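Local coordinates for DUF4785 domain-containing protein (Legionella pneumophila subsp. pneumophila, PDB 4KH9) that is of unknown function but binds calcium, its chain being built from an N-terminal domain followed by two domains of the E-set clan, at residues A[159-164]-A[186-191]; A[65-70]-A[249-254]; A[166-171]-A[259-264]. All coordinates share one frame; numbering follows the deposited sequence.

Contact 1. Residues A[159-164]-A[186-191]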
ATOM      1  N   PHE A 159      21.255  -1.056 -11.710  1.00 26.70           N
ATOM      2  CA  PHE A 159      22.245  -0.005 -11.854  1.00 25.88           C
ATOM      3  C   PHE A 159      21.784   1.109 -12.813  1.00 28.60           C
ATOM      4  O   PHE A 159      22.587   1.979 -13.176  1.00 29.10           O
ATOM      5  CB  PHE A 159      23.591  -0.624 -12.283  1.00 26.85           C
ATOM      6  CG  PHE A 159      24.119  -1.538 -11.201  1.00 26.43           C
ATOM      7  CD1 PHE A 159      24.667  -1.014 -10.024  1.00 27.11           C
ATOM      8  CD2 PHE A 159      24.097  -2.920 -11.363  1.00 26.43           C
ATOM      9  CE1 PHE A 159      25.161  -1.855  -9.035  1.00 26.26           C
ATOM     10  CE2 PHE A 159      24.590  -3.761 -10.366  1.00 27.64           C
ATOM     11  CZ  PHE A 159      25.119  -3.224  -9.205  1.00 25.46           C
ATOM     12  N   SER A 160      20.482   1.137 -13.132  1.00 24.09           N
ATOM     13  CA  SER A 160      19.869   2.209 -13.915  1.00 25.22           C
ATOM     14  C   SER A 160      19.597   3.432 -13.056  1.00 28.98           C
ATOM     15  O   SER A 160      19.267   3.292 -11.874  1.00 27.24           O
ATOM     16  CB  SER A 160      18.560   1.731 -14.530  1.00 27.22           C
ATOM     17  OG  SER A 160      17.978   2.796 -15.262  1.00 29.25           O
ATOM     18  N   ILE A 161      19.727   4.630 -13.639  1.00 28.51           N
ATOM     19  CA  ILE A 161      19.431   5.879 -12.911  1.00 29.30           C
ATOM     20  C   ILE A 161      17.978   6.315 -13.287  1.00 31.16           C
ATOM     21  O   ILE A 161      17.517   7.356 -12.838  1.00 30.89           O
ATOM     22  CB  ILE A 161      20.494   6.991 -13.166  1.00 33.69           C
ATOM     23  CG1 ILE A 161      20.540   7.398 -14.662  1.00 35.19           C
ATOM     24  CG2 ILE A 161      21.890   6.521 -12.667  1.00 35.23           C
ATOM     25  CD1 ILE A 161      21.255   8.770 -15.003  1.00 41.13           C
ATOM     26  N   THR A 162      17.268   5.496 -14.088  1.00 27.32           N
ATOM     27  CA  THR A 162      15.879   5.760 -14.506  1.00 26.14           C
ATOM     28  C   THR A 162      14.935   5.092 -13.518  1.00 30.01           C
ATOM     29  O   THR A 162      15.005   3.873 -13.305  1.00 27.98           O
ATOM     30  CB  THR A 162      15.586   5.315 -15.948  1.00 31.75           C
ATOM     31  OG1 THR A 162      16.398   6.060 -16.839  1.00 29.20           O
ATOM     32  CG2 THR A 162      14.107   5.548 -16.343  1.00 27.61           C
ATOM     33  N   TYR A 163      14.066   5.904 -12.883  1.00 27.04           N
ATOM     34  CA  TYR A 163      13.124   5.363 -11.927  1.00 27.36           C
ATOM     35  C   TYR A 163      11.736   5.936 -12.138  1.00 32.59           C
ATOM     36  O   TYR A 163      11.571   6.997 -12.753  1.00 34.26           O
ATOM     37  CB  TYR A 163      13.585   5.619 -10.480  1.00 29.09           C
ATOM     38  CG  TYR A 163      13.765   7.078 -10.138  1.00 33.52           C
ATOM     39  CD1 TYR A 163      12.701   7.840  -9.656  1.00 35.12           C
ATOM     40  CD2 TYR A 163      15.015   7.695 -10.253  1.00 35.45           C
ATOM     41  CE1 TYR A 163      12.872   9.172  -9.291  1.00 35.75           C
ATOM     42  CE2 TYR A 163      15.191   9.037  -9.910  1.00 36.94           C
ATOM     43  CZ  TYR A 163      14.119   9.765  -9.411  1.00 40.73           C
ATOM     44  OH  TYR A 163      14.271  11.077  -9.049  1.00 41.01           O
ATOM     45  N   LEU A 164      10.747   5.215 -11.625  1.00 29.93           N
ATOM     46  CA  LEU A 164       9.350   5.622 -11.630  1.00 29.06           C
ATOM     47  C   LEU A 164       9.000   6.052 -10.244  1.00 33.59           C
ATOM     48  O   LEU A 164       9.258   5.299  -9.305  1.00 33.80           O
ATOM     49  CB  LEU A 164       8.437   4.476 -12.092  1.00 28.22           C
ATOM     50  CG  LEU A 164       6.941   4.798 -12.179  1.00 32.25           C
ATOM     51  CD1 LEU A 164       6.649   5.735 -13.347  1.00 31.47           C
ATOM     52  CD2 LEU A 164       6.128   3.545 -12.284  1.00 34.95           C
ATOM     53  N   HIS A 186      11.552   9.555 -14.088  1.00 34.56           N
ATOM     54  CA  HIS A 186      12.739  10.394 -13.956  1.00 35.85           C
ATOM     55  C   HIS A 186      14.053   9.727 -14.381  1.00 41.10           C
ATOM     56  O   HIS A 186      14.243   8.517 -14.251  1.00 38.10           O
ATOM     57  CB  HIS A 186      12.914  10.828 -12.493  1.00 37.51           C
ATOM     58  CG  HIS A 186      11.761  11.601 -11.918  1.00 42.14           C
ATOM     59  ND1 HIS A 186      11.539  12.929 -12.258  1.00 45.19           N
ATOM     60  CD2 HIS A 186      10.837  11.226 -11.003  1.00 43.82           C
ATOM     61  CE1 HIS A 186      10.481  13.302 -11.558  1.00 44.45           C
ATOM     62  NE2 HIS A 186      10.043  12.317 -10.769  1.00 44.22           N
ATOM     63  N   ASN A 187      14.989  10.590 -14.795  1.00 39.45           N
ATOM     64  CA  ASN A 187      16.387  10.365 -15.169  1.00 39.84           C
ATOM     65  C   ASN A 187      17.015  11.751 -15.131  1.00 48.62           C
ATOM     66  O   ASN A 187      16.504  12.643 -15.809  1.00 48.33           O
ATOM     67  CB  ASN A 187      16.481   9.667 -16.533  1.00 39.03           C
ATOM     68  CG  ASN A 187      17.888   9.397 -17.000  1.00 65.71           C
ATOM     69  OD1 ASN A 187      18.651  10.313 -17.320  1.00 66.27           O
ATOM     70  ND2 ASN A 187      18.240   8.133 -17.114  1.00 53.90           N
ATOM     71  N   ASP A 188      18.046  11.993 -14.297  1.00 50.00           N
ATOM     72  CA  ASP A 188      18.582  13.361 -14.167  1.00 52.20           C
ATOM     73  C   ASP A 188      19.393  13.844 -15.418  1.00 59.67           C
ATOM     74  O   ASP A 188      19.795  15.009 -15.455  1.00 61.69           O
ATOM     75  CB  ASP A 188      19.422  13.523 -12.889  1.00 55.20           C
ATOM     76  CG  ASP A 188      20.694  12.709 -12.764  1.00 73.26           C
ATOM     77  OD1 ASP A 188      20.854  11.719 -13.529  1.00 74.60           O
ATOM     78  OD2 ASP A 188      21.513  13.029 -11.869  1.00 81.38           O
ATOM     79  N   ILE A 189      19.537  13.006 -16.457  1.00 57.15           N
ATOM     80  CA  ILE A 189      20.256  13.372 -17.673  1.00 58.47           C
ATOM     81  C   ILE A 189      19.313  13.485 -18.883  1.00 64.45           C
ATOM     82  O   ILE A 189      19.569  14.297 -19.779  1.00 66.04           O
ATOM     83  CB  ILE A 189      21.362  12.327 -17.954  1.00 61.82           C
ATOM     84  N   THR A 190      18.240  12.664 -18.913  1.00 59.75           N
ATOM     85  CA  THR A 190      17.282  12.567 -20.021  1.00 58.78           C
ATOM     86  C   THR A 190      15.868  13.051 -19.640  1.00 60.33           C
ATOM     87  O   THR A 190      15.370  12.766 -18.547  1.00 59.98           O
ATOM     88  CB  THR A 190      17.202  11.092 -20.486  1.00 68.18           C
ATOM     89  OG1 THR A 190      18.509  10.562 -20.716  1.00 71.79           O
ATOM     90  CG2 THR A 190      16.357  10.906 -21.727  1.00 67.04           C
ATOM     91  N   GLU A 191      15.208  13.722 -20.585  1.00 54.98           N
ATOM     92  CA  GLU A 191      13.827  14.186 -20.465  1.00 54.10           C
ATOM     93  C   GLU A 191      12.979  13.280 -21.338  1.00 54.32           C
ATOM     94  O   GLU A 191      13.179  13.239 -22.562  1.00 54.75           O
ATOM     95  CB  GLU A 191      13.679  15.680 -20.852  1.00 56.47           C
ATOM     96  CG  GLU A 191      14.374  16.667 -19.916  1.00 69.75           C
ATOM     97  CD  GLU A 191      13.803  16.822 -18.517  1.00103.32           C
ATOM     98  OE1 GLU A 191      12.561  16.889 -18.372  1.00100.97           O
ATOM     99  OE2 GLU A 191      14.610  16.934 -17.566  1.00108.88           O
TER
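Strand 163-168 pairs antiparallel with strand 178-186 through Tyr163 and His186, in the E-set central domain of this protein. This is a hydrogen-bonded pair: Tyr163 N donates to His186 O at 3.0 Å, and His186 N returns a nearly straight bond to Tyr163 O at 2.9 Å. Both side chains lie on the same face of the sheet. Tyr163 CG, placed between its own backbone N and carbonyl carbon (chi1 59°), starts the ring on the His186 side. There His186 CB sits over one face, offset toward the rim and 3.8 Å from the Tyr163 ring centroid, as a CH-pi contact. The imidazole follows obliquely, its CD2 3.4 Å from Tyr163 CE1, the planes at 42°.

Asn187, next in the chain, opens an Asx turn. Its OD1 accepts from Ile189 N and Thr190 N, which arrive from opposite faces of the amide plane, while ND2 donates to Thr162 OG1 at 2.8 Å (165°), the acceptor lying close to that plane. An amide suits this place because it can accept and donate at once. Thr162 OG1 is also hydrogen-bonded to Tyr192 OH. The exposed Ile161 lays CG1 3.4 Å from Asn187 ND2, and Ile161 CD1 lies 3.3 Å from Asp188 OD1.

Contact 2. Residues A[65-70]-A[249-254]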
ATOM      1  N   SER A  65      13.755  -5.811 -20.988  1.00 32.70           N
ATOM      2  CA  SER A  65      14.418  -4.558 -21.340  1.00 32.98           C
ATOM      3  C   SER A  65      15.175  -3.990 -20.143  1.00 35.13           C
ATOM      4  O   SER A  65      14.631  -3.873 -19.048  1.00 34.44           O
ATOM      5  CB  SER A  65      13.394  -3.544 -21.859  1.00 38.74           C
ATOM      6  OG  SER A  65      12.432  -3.242 -20.863  1.00 42.95           O
ATOM      7  N   THR A  66      16.463  -3.727 -20.342  1.00 30.89           N
ATOM      8  CA  THR A  66      17.322  -3.195 -19.313  1.00 28.82           C
ATOM      9  C   THR A  66      17.994  -1.941 -19.853  1.00 30.23           C
ATOM     10  O   THR A  66      18.203  -1.828 -21.054  1.00 30.77           O
ATOM     11  CB  THR A  66      18.336  -4.270 -18.820  1.00 29.07           C
ATOM     12  OG1 THR A  66      19.288  -4.517 -19.843  1.00 29.91           O
ATOM     13  CG2 THR A  66      17.660  -5.585 -18.367  1.00 20.43           C
ATOM     14  N   LEU A  67      18.354  -1.018 -18.962  1.00 26.58           N
ATOM     15  CA  LEU A  67      19.003   0.243 -19.309  1.00 27.58           C
ATOM     16  C   LEU A  67      20.437   0.316 -18.755  1.00 33.12           C
ATOM     17  O   LEU A  67      21.211   1.226 -19.118  1.00 34.39           O
ATOM     18  CB  LEU A  67      18.172   1.424 -18.770  1.00 27.02           C
ATOM     19  CG  LEU A  67      16.734   1.526 -19.310  1.00 30.79           C
ATOM     20  CD1 LEU A  67      15.967   2.632 -18.601  1.00 28.61           C
ATOM     21  CD2 LEU A  67      16.727   1.703 -20.859  1.00 35.88           C
ATOM     22  N   ALA A  68      20.797  -0.633 -17.885  1.00 27.42           N
ATOM     23  CA  ALA A  68      22.164  -0.670 -17.370  1.00 26.35           C
ATOM     24  C   ALA A  68      22.632  -2.094 -17.239  1.00 30.83           C
ATOM     25  O   ALA A  68      21.801  -2.997 -17.138  1.00 30.31           O
ATOM     26  CB  ALA A  68      22.251   0.050 -16.041  1.00 26.64           C
ATOM     27  N   PRO A  69      23.953  -2.348 -17.188  1.00 28.99           N
ATOM     28  CA  PRO A  69      24.398  -3.732 -17.013  1.00 29.36           C
ATOM     29  C   PRO A  69      24.035  -4.268 -15.622  1.00 29.89           C
ATOM     30  O   PRO A  69      23.777  -3.497 -14.672  1.00 26.03           O
ATOM     31  CB  PRO A  69      25.915  -3.641 -17.207  1.00 32.19           C
ATOM     32  CG  PRO A  69      26.281  -2.245 -16.859  1.00 37.14           C
ATOM     33  CD  PRO A  69      25.099  -1.413 -17.280  1.00 32.20           C
ATOM     34  N   GLY A  70      24.013  -5.590 -15.512  1.00 26.45           N
ATOM     35  CA  GLY A  70      23.794  -6.244 -14.229  1.00 25.32           C
ATOM     36  C   GLY A  70      22.402  -6.172 -13.659  1.00 25.90           C
ATOM     37  O   GLY A  70      22.241  -6.192 -12.433  1.00 26.46           O
ATOM     38  N   GLY A 249      15.296   6.727 -28.126  1.00 59.36           N
ATOM     39  CA  GLY A 249      16.179   6.282 -29.188  1.00 59.79           C
ATOM     40  C   GLY A 249      15.786   4.871 -29.560  1.00 63.47           C
ATOM     41  O   GLY A 249      14.631   4.621 -29.914  1.00 63.34           O
ATOM     42  N   GLN A 250      16.728   3.942 -29.412  1.00 59.37           N
ATOM     43  CA  GLN A 250      16.529   2.516 -29.682  1.00 58.91           C
ATOM     44  C   GLN A 250      16.305   1.733 -28.359  1.00 57.77           C
ATOM     45  O   GLN A 250      16.285   0.503 -28.367  1.00 58.11           O
ATOM     46  CB  GLN A 250      17.735   1.949 -30.462  1.00 60.89           C
ATOM     47  CG  GLN A 250      19.090   2.134 -29.768  1.00 81.16           C
ATOM     48  CD  GLN A 250      20.197   1.460 -30.535  1.00104.82           C
ATOM     49  OE1 GLN A 250      20.486   0.272 -30.343  1.00101.26           O
ATOM     50  NE2 GLN A 250      20.834   2.204 -31.429  1.00 95.34           N
ATOM     51  N   GLU A 251      16.118   2.453 -27.243  1.00 49.56           N
ATOM     52  CA  GLU A 251      15.948   1.846 -25.925  1.00 47.62           C
ATOM     53  C   GLU A 251      14.516   1.897 -25.417  1.00 46.20           C
ATOM     54  O   GLU A 251      13.879   2.945 -25.433  1.00 44.81           O
ATOM     55  CB  GLU A 251      16.844   2.545 -24.897  1.00 49.08           C
ATOM     56  CG  GLU A 251      18.325   2.444 -25.166  1.00 59.55           C
ATOM     57  CD  GLU A 251      19.108   3.211 -24.126  1.00 96.76           C
ATOM     58  OE1 GLU A 251      19.411   2.618 -23.065  1.00 91.74           O
ATOM     59  OE2 GLU A 251      19.384   4.413 -24.346  1.00102.42           O
ATOM     60  N   ILE A 252      14.037   0.756 -24.923  1.00 41.11           N
ATOM     61  CA  ILE A 252      12.742   0.595 -24.271  1.00 39.92           C
ATOM     62  C   ILE A 252      12.927   0.989 -22.800  1.00 39.07           C
ATOM     63  O   ILE A 252      13.830   0.473 -22.117  1.00 37.82           O
ATOM     64  CB  ILE A 252      12.177  -0.858 -24.438  1.00 43.29           C
ATOM     65  CG1 ILE A 252      12.033  -1.292 -25.927  1.00 45.19           C
ATOM     66  CG2 ILE A 252      10.884  -1.087 -23.637  1.00 42.28           C
ATOM     67  CD1 ILE A 252      10.925  -0.657 -26.758  1.00 60.28           C
ATOM     68  N   ILE A 253      12.098   1.931 -22.342  1.00 32.31           N
ATOM     69  CA  ILE A 253      12.052   2.387 -20.963  1.00 31.26           C
ATOM     70  C   ILE A 253      10.773   1.817 -20.372  1.00 34.04           C
ATOM     71  O   ILE A 253       9.661   2.246 -20.730  1.00 35.03           O
ATOM     72  CB  ILE A 253      12.146   3.938 -20.799  1.00 34.94           C
ATOM     73  CG1 ILE A 253      13.074   4.655 -21.845  1.00 37.35           C
ATOM     74  CG2 ILE A 253      12.398   4.351 -19.343  1.00 34.79           C
ATOM     75  CD1 ILE A 253      14.535   4.443 -21.769  1.00 41.88           C
ATOM     76  N   ARG A 254      10.921   0.828 -19.508  1.00 28.80           N
ATOM     77  CA  ARG A 254       9.769   0.176 -18.883  1.00 28.81           C
ATOM     78  C   ARG A 254       9.914   0.190 -17.382  1.00 31.84           C
ATOM     79  O   ARG A 254      10.934  -0.262 -16.856  1.00 29.39           O
ATOM     80  CB  ARG A 254       9.633  -1.271 -19.396  1.00 29.71           C
ATOM     81  CG  ARG A 254       8.558  -2.058 -18.695  1.00 38.85           C
ATOM     82  CD  ARG A 254       7.281  -2.178 -19.461  1.00 51.41           C
ATOM     83  NE  ARG A 254       6.299  -3.001 -18.748  1.00 54.00           N
ATOM     84  CZ  ARG A 254       6.052  -4.287 -19.001  1.00 60.24           C
ATOM     85  NH1 ARG A 254       6.730  -4.931 -19.947  1.00 35.73           N
ATOM     86  NH2 ARG A 254       5.127  -4.937 -18.313  1.00 49.50           N
TER
HETATM   87  O   HOH W   1      13.396  -0.579 -19.583  1.00 36.08           O
HETATM   88  O   HOH W   2      15.738  -1.291 -22.781  1.00 41.50           O
HETATM   89  O   HOH W   3      20.672   3.316 -20.850  1.00 37.03           O
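Leu67 reaches strand 251-264 with its two methyls. CD2 lies 3.4 Å from Ile252 O, a van der Waals contact alone, and also touches Glu251 OE1. The apolar part of the contact is Leu67 CD2 against Ile253 CD1, at 3.6 Å; Leu67 CD1 rests against Ile253 as well, the two side chains crossing at about a right angle. A branched aliphatic tip suits this place, since it fills the angle between the strand backbone and the side chain of Ile253. Ser65 points toward the strand and is small enough for its CB and OG to lie against Ile252 CG2, while OG also meets Arg254 CB at 3.7 Å.

No direct hydrogen bond joins the two segments; three waters do it instead. One donates to Ile252 O, accepts from Arg254 N and is bonded to Ser65 OG. A second bridges Thr66 O and Ile252 O, lying 2.7 Å from the latter, and a third donates to Leu67 O and, at 2.6 Å from the water, to Glu251 OE1. The contact thus joins a loop of the N-terminal domain to a strand of the E-set central domain through a wetted interface.

Further out, Asp157 accepts from Leu67 N and Ala68 N, fixing the loop. Arg254 forms salt bridges from NE to Asp243 OD1 and from NH2 to Glu51 OE1; its side chain lies about 7 Å from the bound calcium ion.

Contact 3. Residues A[166-171]-A[259-264]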
ATOM      1  N   VAL A 166       5.836   7.181  -7.679  1.00 29.93           N
ATOM      2  CA  VAL A 166       4.383   7.151  -7.498  1.00 30.32           C
ATOM      3  C   VAL A 166       4.046   7.577  -6.077  1.00 34.43           C
ATOM      4  O   VAL A 166       4.834   7.336  -5.151  1.00 33.63           O
ATOM      5  CB  VAL A 166       3.759   5.767  -7.814  1.00 35.06           C
ATOM      6  CG1 VAL A 166       4.070   5.333  -9.238  1.00 35.09           C
ATOM      7  CG2 VAL A 166       4.191   4.698  -6.802  1.00 35.11           C
ATOM      8  N   GLU A 167       2.886   8.195  -5.895  1.00 31.27           N
ATOM      9  CA  GLU A 167       2.366   8.575  -4.564  1.00 31.04           C
ATOM     10  C   GLU A 167       0.881   8.924  -4.648  1.00 32.92           C
ATOM     11  O   GLU A 167       0.412   9.284  -5.713  1.00 33.85           O
ATOM     12  CB  GLU A 167       3.137   9.745  -3.925  1.00 32.77           C
ATOM     13  CG  GLU A 167       3.129  11.033  -4.712  1.00 47.56           C
ATOM     14  CD  GLU A 167       3.703  12.227  -3.973  1.00 69.25           C
ATOM     15  OE1 GLU A 167       3.162  12.588  -2.902  1.00 67.22           O
ATOM     16  OE2 GLU A 167       4.679  12.821  -4.483  1.00 56.11           O
ATOM     17  N   THR A 168       0.156   8.848  -3.516  1.00 27.22           N
ATOM     18  CA  THR A 168      -1.253   9.263  -3.467  1.00 27.26           C
ATOM     19  C   THR A 168      -1.323  10.525  -2.572  1.00 32.96           C
ATOM     20  O   THR A 168      -0.375  10.789  -1.831  1.00 32.52           O
ATOM     21  CB  THR A 168      -2.180   8.135  -3.034  1.00 32.60           C
ATOM     22  OG1 THR A 168      -1.846   7.702  -1.727  1.00 31.62           O
ATOM     23  CG2 THR A 168      -2.143   6.946  -3.988  1.00 33.34           C
ATOM     24  N   ASP A 169      -2.379  11.333  -2.696  1.00 29.59           N
ATOM     25  CA  ASP A 169      -2.479  12.610  -1.954  1.00 30.00           C
ATOM     26  C   ASP A 169      -2.718  12.391  -0.445  1.00 37.84           C
ATOM     27  O   ASP A 169      -2.610  13.338   0.334  1.00 40.32           O
ATOM     28  CB  ASP A 169      -3.581  13.506  -2.535  1.00 31.26           C
ATOM     29  CG  ASP A 169      -5.000  12.945  -2.593  1.00 39.33           C
ATOM     30  OD1 ASP A 169      -5.155  11.714  -2.679  1.00 37.16           O
ATOM     31  OD2 ASP A 169      -5.935  13.741  -2.721  1.00 49.30           O
ATOM     32  N   SER A 170      -3.038  11.154  -0.039  1.00 34.10           N
ATOM     33  CA  SER A 170      -3.281  10.790   1.357  1.00 34.43           C
ATOM     34  C   SER A 170      -2.873   9.351   1.578  1.00 39.12           C
ATOM     35  O   SER A 170      -2.725   8.584   0.614  1.00 35.48           O
ATOM     36  CB  SER A 170      -4.752  11.008   1.719  1.00 39.22           C
ATOM     37  OG  SER A 170      -5.047  10.574   3.034  1.00 47.76           O
ATOM     38  N   LEU A 171      -2.648   8.995   2.864  1.00 37.53           N
ATOM     39  CA  LEU A 171      -2.279   7.639   3.294  1.00 36.20           C
ATOM     40  C   LEU A 171      -3.503   6.857   3.613  1.00 39.25           C
ATOM     41  O   LEU A 171      -3.480   5.621   3.581  1.00 39.16           O
ATOM     42  CB  LEU A 171      -1.377   7.687   4.549  1.00 36.15           C
ATOM     43  CG  LEU A 171       0.051   8.191   4.416  1.00 39.87           C
ATOM     44  CD1 LEU A 171       0.678   8.284   5.778  1.00 40.78           C
ATOM     45  CD2 LEU A 171       0.886   7.237   3.640  1.00 41.73           C
ATOM     46  N   THR A 259       2.269   1.498  -4.538  1.00 33.32           N
ATOM     47  CA  THR A 259       2.287   2.238  -3.279  1.00 31.76           C
ATOM     48  C   THR A 259       1.002   1.845  -2.533  1.00 34.92           C
ATOM     49  O   THR A 259      -0.024   1.523  -3.139  1.00 31.97           O
ATOM     50  CB  THR A 259       2.560   3.748  -3.350  1.00 37.40           C
ATOM     51  OG1 THR A 259       3.043   4.096  -2.039  1.00 40.10           O
ATOM     52  CG2 THR A 259       1.320   4.586  -3.738  1.00 30.88           C
ATOM     53  N   ALA A 260       1.122   1.757  -1.210  1.00 32.46           N
ATOM     54  CA  ALA A 260       0.047   1.330  -0.330  1.00 31.68           C
ATOM     55  C   ALA A 260      -0.707   2.517   0.241  1.00 33.57           C
ATOM     56  O   ALA A 260      -0.149   3.590   0.476  1.00 31.47           O
ATOM     57  CB  ALA A 260       0.613   0.482   0.815  1.00 31.85           C
ATOM     58  N   PHE A 261      -1.983   2.293   0.514  1.00 31.44           N
ATOM     59  CA  PHE A 261      -2.824   3.272   1.188  1.00 31.22           C
ATOM     60  C   PHE A 261      -3.876   2.500   1.962  1.00 36.49           C
ATOM     61  O   PHE A 261      -4.170   1.344   1.641  1.00 34.07           O
ATOM     62  CB  PHE A 261      -3.433   4.316   0.220  1.00 31.56           C
ATOM     63  CG  PHE A 261      -4.372   3.773  -0.828  1.00 30.49           C
ATOM     64  CD1 PHE A 261      -3.891   3.371  -2.083  1.00 30.84           C
ATOM     65  CD2 PHE A 261      -5.744   3.720  -0.589  1.00 31.63           C
ATOM     66  CE1 PHE A 261      -4.762   2.899  -3.066  1.00 31.96           C
ATOM     67  CE2 PHE A 261      -6.621   3.269  -1.577  1.00 34.88           C
ATOM     68  CZ  PHE A 261      -6.124   2.870  -2.815  1.00 31.99           C
ATOM     69  N   SER A 262      -4.373   3.109   3.032  1.00 34.19           N
ATOM     70  CA  SER A 262      -5.392   2.493   3.891  1.00 34.55           C
ATOM     71  C   SER A 262      -6.766   2.995   3.497  1.00 37.21           C
ATOM     72  O   SER A 262      -6.912   4.152   3.101  1.00 36.75           O
ATOM     73  CB  SER A 262      -5.098   2.812   5.358  1.00 38.72           C
ATOM     74  OG  SER A 262      -6.097   2.267   6.196  1.00 43.41           O
ATOM     75  N   TYR A 263      -7.787   2.152   3.660  1.00 33.53           N
ATOM     76  CA  TYR A 263      -9.161   2.535   3.316  1.00 32.50           C
ATOM     77  C   TYR A 263     -10.156   2.026   4.370  1.00 37.66           C
ATOM     78  O   TYR A 263     -10.032   0.884   4.788  1.00 36.99           O
ATOM     79  CB  TYR A 263      -9.520   1.981   1.927  1.00 31.31           C
ATOM     80  CG  TYR A 263     -10.968   2.159   1.527  1.00 31.21           C
ATOM     81  CD1 TYR A 263     -11.433   3.377   1.064  1.00 31.14           C
ATOM     82  CD2 TYR A 263     -11.880   1.108   1.638  1.00 32.63           C
ATOM     83  CE1 TYR A 263     -12.761   3.547   0.680  1.00 29.81           C
ATOM     84  CE2 TYR A 263     -13.213   1.261   1.243  1.00 34.20           C
ATOM     85  CZ  TYR A 263     -13.644   2.489   0.764  1.00 36.34           C
ATOM     86  OH  TYR A 263     -14.943   2.687   0.395  1.00 36.16           O
ATOM     87  N   SER A 264     -11.175   2.835   4.746  1.00 34.28           N
ATOM     88  CA  SER A 264     -12.192   2.343   5.686  1.00 34.72           C
ATOM     89  C   SER A 264     -13.609   2.814   5.310  1.00 38.18           C
ATOM     90  O   SER A 264     -13.791   3.766   4.559  1.00 36.98           O
ATOM     91  CB  SER A 264     -11.870   2.769   7.117  1.00 37.47           C
ATOM     92  OG  SER A 264     -11.979   4.171   7.297  1.00 37.36           O
TER
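Val166 and Thr259 face each other within the central domain, whose make-up is consistent with the immunoglobulin-like beta sandwich of E-set domains. Strands 163-168 and 251-264, each second from an end of the sheet order, run nearly parallel here, at 9°, with axes 7.4 Å apart.

Loose van der Waals contacts join Val166, Thr168 and Thr259, beta-branched residues that suit extended strands. Val166 CG2 lies 3.9 Å from Thr259 CB as the two side chains pass antiparallel to one another. Next along, Thr168 CG2 approaches Thr259 CG2 at 4.2 Å. Thr259 OG1 is anti to the backbone N (chi1 -158°), where it meets Asn42 O.

Among the polar contacts, Thr168 OG1 donates to Ser170 O at 2.7 Å, shaping the turn within 166-171, and is hydrogen-bonded to Asn42 ND2 besides. A threonine serves doubly here, its methyl facing Thr259 and its hydroxyl on the turn. The turn delivers Leu171 to strand 251-264 and leads straight into strand 172-174, which pairs parallel with it. Leu171 O lies 3.4 Å from Phe261 CA and also touches Phe261 CB, whose ring turns to Trp238. The one cross-segment hydrogen bond runs from Ser262 N to Leu171 O over 2.7 Å, with an N-H...O angle of 177°.

Contacts 1 and 2 are neighbours, centres 11 Å apart, and they touch: Phe159 CD2 packs 3.4 Å from Pro69 O, and Thr162 CG2 lies 3.7 Å from Ile253 CG2. Along the chain, contact 1 is nested inside the loop that contact 2 closes. Contact 3 lies some way off, its centre 24 Å from that of contact 1 and 30 Å from that of contact 2, yet it shares strand 163-168 with the former and strand 251-264 with the latter. All three therefore reach one sheet. Arg254 of contact 2 has its side chain about 7 Å from the bound calcium ion; in contact 3 the side chain of Val166 is about 11 Å from that of Asp198, a calcium-binding residue.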